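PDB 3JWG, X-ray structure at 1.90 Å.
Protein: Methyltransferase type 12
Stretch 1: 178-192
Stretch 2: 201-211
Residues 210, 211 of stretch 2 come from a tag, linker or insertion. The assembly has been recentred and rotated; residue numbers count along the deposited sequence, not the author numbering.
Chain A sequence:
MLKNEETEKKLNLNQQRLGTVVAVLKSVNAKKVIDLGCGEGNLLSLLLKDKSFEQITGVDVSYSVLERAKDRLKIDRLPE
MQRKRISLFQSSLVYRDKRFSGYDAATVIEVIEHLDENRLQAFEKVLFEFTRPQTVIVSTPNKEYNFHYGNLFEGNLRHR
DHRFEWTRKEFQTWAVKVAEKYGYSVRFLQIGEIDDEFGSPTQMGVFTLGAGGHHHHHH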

# COMPACT_ATOMS: atom_id res chain seq x y z
N VAL A 178 -4.50 -15.72 1.59
CA VAL A 178 -5.31 -14.89 0.72
C VAL A 178 -4.92 -15.09 -0.74
O VAL A 178 -5.79 -15.10 -1.62
CB VAL A 178 -5.19 -13.38 1.08
CG1 VAL A 178 -5.60 -13.17 2.52
CG2 VAL A 178 -3.77 -12.89 0.85
N ALA A 179 -3.63 -15.26 -0.99
CA ALA A 179 -3.14 -15.49 -2.35
C ALA A 179 -3.80 -16.74 -2.90
O ALA A 179 -4.25 -16.78 -4.05
CB ALA A 179 -1.63 -15.66 -2.34
N GLU A 180 -3.85 -17.78 -2.08
CA GLU A 180 -4.45 -19.05 -2.47
C GLU A 180 -5.95 -18.90 -2.65
O GLU A 180 -6.51 -19.39 -3.63
CB GLU A 180 -4.13 -20.11 -1.40
CG GLU A 180 -4.53 -21.53 -1.77
CD GLU A 180 -6.01 -21.79 -1.58
OE1 GLU A 180 -6.50 -21.63 -0.44
OE2 GLU A 180 -6.69 -22.14 -2.57
N LYS A 181 -6.60 -18.21 -1.72
CA LYS A 181 -8.05 -18.00 -1.77
C LYS A 181 -8.51 -17.20 -2.99
O LYS A 181 -9.59 -17.46 -3.53
CB LYS A 181 -8.51 -17.29 -0.49
CG LYS A 181 -10.00 -16.99 -0.43
CD LYS A 181 -10.37 -16.34 0.91
CE LYS A 181 -11.88 -16.14 1.04
NZ LYS A 181 -12.28 -15.65 2.40
N TYR A 182 -7.69 -16.26 -3.45
CA TYR A 182 -8.05 -15.42 -4.59
C TYR A 182 -7.34 -15.67 -5.92
O TYR A 182 -7.52 -14.91 -6.87
CB TYR A 182 -7.92 -13.95 -4.19
CG TYR A 182 -8.95 -13.52 -3.17
CD1 TYR A 182 -10.28 -13.36 -3.53
CD2 TYR A 182 -8.60 -13.32 -1.83
CE1 TYR A 182 -11.24 -12.99 -2.59
CE2 TYR A 182 -9.55 -12.95 -0.88
CZ TYR A 182 -10.87 -12.79 -1.27
OH TYR A 182 -11.82 -12.42 -0.35
N GLY A 183 -6.54 -16.73 -6.01
CA GLY A 183 -5.88 -17.01 -7.27
C GLY A 183 -4.68 -16.15 -7.61
O GLY A 183 -4.46 -15.81 -8.77
N TYR A 184 -3.90 -15.81 -6.59
CA TYR A 184 -2.70 -15.00 -6.77
C TYR A 184 -1.52 -15.82 -6.26
O TYR A 184 -1.69 -16.76 -5.48
CB TYR A 184 -2.76 -13.72 -5.93
CG TYR A 184 -3.51 -12.55 -6.54
CD1 TYR A 184 -2.82 -11.51 -7.16
CD2 TYR A 184 -4.90 -12.48 -6.47
CE1 TYR A 184 -3.50 -10.42 -7.71
CE2 TYR A 184 -5.59 -11.39 -7.01
CZ TYR A 184 -4.88 -10.37 -7.63
OH TYR A 184 -5.56 -9.29 -8.16
N SER A 185 -0.33 -15.47 -6.73
CA SER A 185 0.88 -16.10 -6.25
C SER A 185 1.52 -14.94 -5.47
O SER A 185 1.27 -13.77 -5.78
CB SER A 185 1.76 -16.55 -7.43
OG SER A 185 2.09 -15.45 -8.26
N VAL A 186 2.33 -15.24 -4.46
CA VAL A 186 2.94 -14.16 -3.70
C VAL A 186 4.39 -14.44 -3.33
O VAL A 186 4.79 -15.59 -3.15
CB VAL A 186 2.10 -13.87 -2.40
CG1 VAL A 186 2.12 -15.07 -1.48
CG2 VAL A 186 2.62 -12.63 -1.69
N ARG A 187 5.18 -13.37 -3.26
CA ARG A 187 6.59 -13.47 -2.90
C ARG A 187 6.84 -12.40 -1.85
O ARG A 187 6.12 -11.39 -1.80
CB ARG A 187 7.50 -13.27 -4.13
CG ARG A 187 7.58 -11.85 -4.67
CD ARG A 187 8.34 -11.83 -5.99
NE ARG A 187 8.55 -10.48 -6.52
CZ ARG A 187 9.50 -9.65 -6.11
NH1 ARG A 187 10.35 -10.02 -5.16
NH2 ARG A 187 9.62 -8.44 -6.65
N PHE A 188 7.85 -12.61 -1.02
CA PHE A 188 8.15 -11.66 0.05
C PHE A 188 9.48 -10.96 -0.08
O PHE A 188 10.45 -11.51 -0.61
CB PHE A 188 8.09 -12.38 1.40
CG PHE A 188 6.77 -13.05 1.65
CD1 PHE A 188 5.64 -12.30 1.96
CD2 PHE A 188 6.64 -14.43 1.51
CE1 PHE A 188 4.41 -12.91 2.12
CE2 PHE A 188 5.41 -15.05 1.66
CZ PHE A 188 4.29 -14.29 1.97
N LEU A 189 9.50 -9.72 0.41
CA LEU A 189 10.69 -8.90 0.39
C LEU A 189 10.95 -8.36 1.79
O LEU A 189 10.04 -8.26 2.62
CB LEU A 189 10.52 -7.72 -0.58
CG LEU A 189 10.40 -8.03 -2.08
CD1 LEU A 189 9.11 -8.78 -2.35
CD2 LEU A 189 10.43 -6.73 -2.86
N GLN A 190 12.21 -8.02 2.05
CA GLN A 190 12.62 -7.46 3.32
C GLN A 190 13.11 -6.05 3.04
O GLN A 190 14.17 -5.85 2.45
CB GLN A 190 13.76 -8.30 3.92
CG GLN A 190 13.34 -9.71 4.31
CD GLN A 190 14.52 -10.59 4.69
OE1 GLN A 190 15.31 -11.01 3.84
NE2 GLN A 190 14.66 -10.86 5.99
N ILE A 191 12.32 -5.06 3.44
CA ILE A 191 12.68 -3.66 3.22
C ILE A 191 13.46 -3.14 4.42
O ILE A 191 13.04 -3.31 5.57
CB ILE A 191 11.44 -2.77 2.99
CG1 ILE A 191 10.87 -3.02 1.59
CG2 ILE A 191 11.81 -1.30 3.12
CD1 ILE A 191 10.51 -4.45 1.30
N GLY A 192 14.58 -2.49 4.13
CA GLY A 192 15.41 -1.95 5.19
C GLY A 192 16.50 -2.94 5.56
O GLY A 192 16.48 -4.09 5.13
N PRO A 201 12.83 -3.69 9.49
CA PRO A 201 11.72 -2.92 10.05
C PRO A 201 10.40 -3.09 9.31
O PRO A 201 9.32 -2.94 9.89
CB PRO A 201 12.21 -1.47 9.97
CG PRO A 201 13.72 -1.61 9.93
CD PRO A 201 13.89 -2.78 9.01
N THR A 202 10.50 -3.39 8.02
CA THR A 202 9.32 -3.53 7.19
C THR A 202 9.32 -4.82 6.38
O THR A 202 10.37 -5.33 6.00
CB THR A 202 9.21 -2.34 6.20
OG1 THR A 202 9.09 -1.12 6.95
CG2 THR A 202 8.01 -2.48 5.28
N GLN A 203 8.13 -5.35 6.14
CA GLN A 203 8.00 -6.56 5.35
C GLN A 203 7.03 -6.26 4.21
O GLN A 203 6.10 -5.46 4.37
CB GLN A 203 7.54 -7.75 6.22
CG GLN A 203 6.27 -7.54 7.03
CD GLN A 203 5.96 -8.72 7.96
OE1 GLN A 203 6.30 -9.87 7.67
NE2 GLN A 203 5.27 -8.43 9.06
N MET A 204 7.27 -6.86 3.06
CA MET A 204 6.44 -6.61 1.90
C MET A 204 6.10 -7.88 1.14
O MET A 204 6.95 -8.75 0.96
CB MET A 204 7.15 -5.61 0.98
CG MET A 204 6.50 -5.37 -0.38
SD MET A 204 7.49 -4.18 -1.34
CE MET A 204 7.33 -2.77 -0.31
N GLY A 205 4.84 -7.97 0.72
CA GLY A 205 4.39 -9.11 -0.05
C GLY A 205 3.98 -8.59 -1.42
O GLY A 205 3.23 -7.61 -1.51
N VAL A 206 4.49 -9.21 -2.47
CA VAL A 206 4.13 -8.80 -3.83
C VAL A 206 3.29 -9.93 -4.41
O VAL A 206 3.74 -11.07 -4.57
CB VAL A 206 5.38 -8.56 -4.70
CG1 VAL A 206 4.97 -8.12 -6.11
CG2 VAL A 206 6.25 -7.49 -4.05
N PHE A 207 2.03 -9.61 -4.68
CA PHE A 207 1.08 -10.58 -5.21
C PHE A 207 0.94 -10.40 -6.71
O PHE A 207 0.84 -9.28 -7.20
CB PHE A 207 -0.30 -10.37 -4.57
CG PHE A 207 -0.33 -10.59 -3.08
CD1 PHE A 207 -0.84 -11.78 -2.55
CD2 PHE A 207 0.08 -9.60 -2.20
CE1 PHE A 207 -0.94 -11.98 -1.17
CE2 PHE A 207 -0.02 -9.78 -0.81
CZ PHE A 207 -0.53 -10.97 -0.30
N THR A 208 0.92 -11.52 -7.44
CA THR A 208 0.78 -11.51 -8.89
C THR A 208 -0.43 -12.35 -9.27
O THR A 208 -0.54 -13.51 -8.86
CB THR A 208 2.04 -12.07 -9.57
OG1 THR A 208 3.15 -11.21 -9.28
CG2 THR A 208 1.84 -12.14 -11.10
N LEU A 209 -1.34 -11.77 -10.04
CA LEU A 209 -2.56 -12.46 -10.45
C LEU A 209 -2.21 -13.72 -11.24
O LEU A 209 -1.41 -13.67 -12.18
CB LEU A 209 -3.43 -11.53 -11.30
CG LEU A 209 -4.81 -12.07 -11.72
CD1 LEU A 209 -5.62 -12.43 -10.48
CD2 LEU A 209 -5.54 -11.02 -12.54
N GLY A 210 -2.80 -14.84 -10.84
CA GLY A 210 -2.54 -16.10 -11.51
C GLY A 210 -1.67 -17.01 -10.65
O GLY A 210 -0.97 -16.54 -9.75
N ALA A 211 -1.70 -18.31 -10.93
CA ALA A 211 -0.91 -19.28 -10.19
C ALA A 211 0.30 -19.72 -11.01
O ALA A 211 1.44 -19.55 -10.54
CB ALA A 211 -1.76 -20.48 -9.81

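Backbone bonding between the stretches runs past the natural sequence: G210 N, which comes from an expression tag, donates a hydrogen bond to G183 O at 2.8 Å, adding one more backbone bond beyond the last bridge, Y184 with L209. G183, with positive phi, is the first residue to leave helical geometry, in a Schellman motif, and the strand begins at Y184.

From there strands 184-191 and 202-209 run antiparallel, at 155° between their directions. The hydrogen-bonded pairs alternate with non-hydrogen-bonded ones. S185 N to T208 O (2.9 Å) and T208 N to S185 O (2.8 Å) close one ring; R187 with V206 and L189 with M204 repeat it. At I191 the ladder loosens to a single bond, I191 N to T202 O at 3.2 Å. Between the rings, CA-H groups face carbonyls, as where F207 CA lies 3.2 Å from S185 O.

Alternation also sorts the side chains. On the face carrying Y184, V186 and F207, the F207 ring is the hub. V186 CG2 sits over one face of it, 3.6 Å from the ring centroid and nearly on the normal, a CH-pi contact, while V178 CG2 reaches F207 CE1 at 3.6 Å and so ties the helix to the sheet. Y184 follows the same rule, with L209 CD1 over its ring face. G205 leaves its place on this face empty; an ideal CB there would lie 3.6 Å from F188 CE1, close but not a clear clash.

The other face, toward its I191 end, is mostly apolar, with T202 paired to I191. I191 CD1 packs on M204 CB and L189 CD1 on V206 CG2, both at 3.6 Å: each contact is diagonal, reaching beyond the directly paired residue. Farther along, R187 lays its guanidinium face over V206 CB, covering apolar surface while remaining exposed.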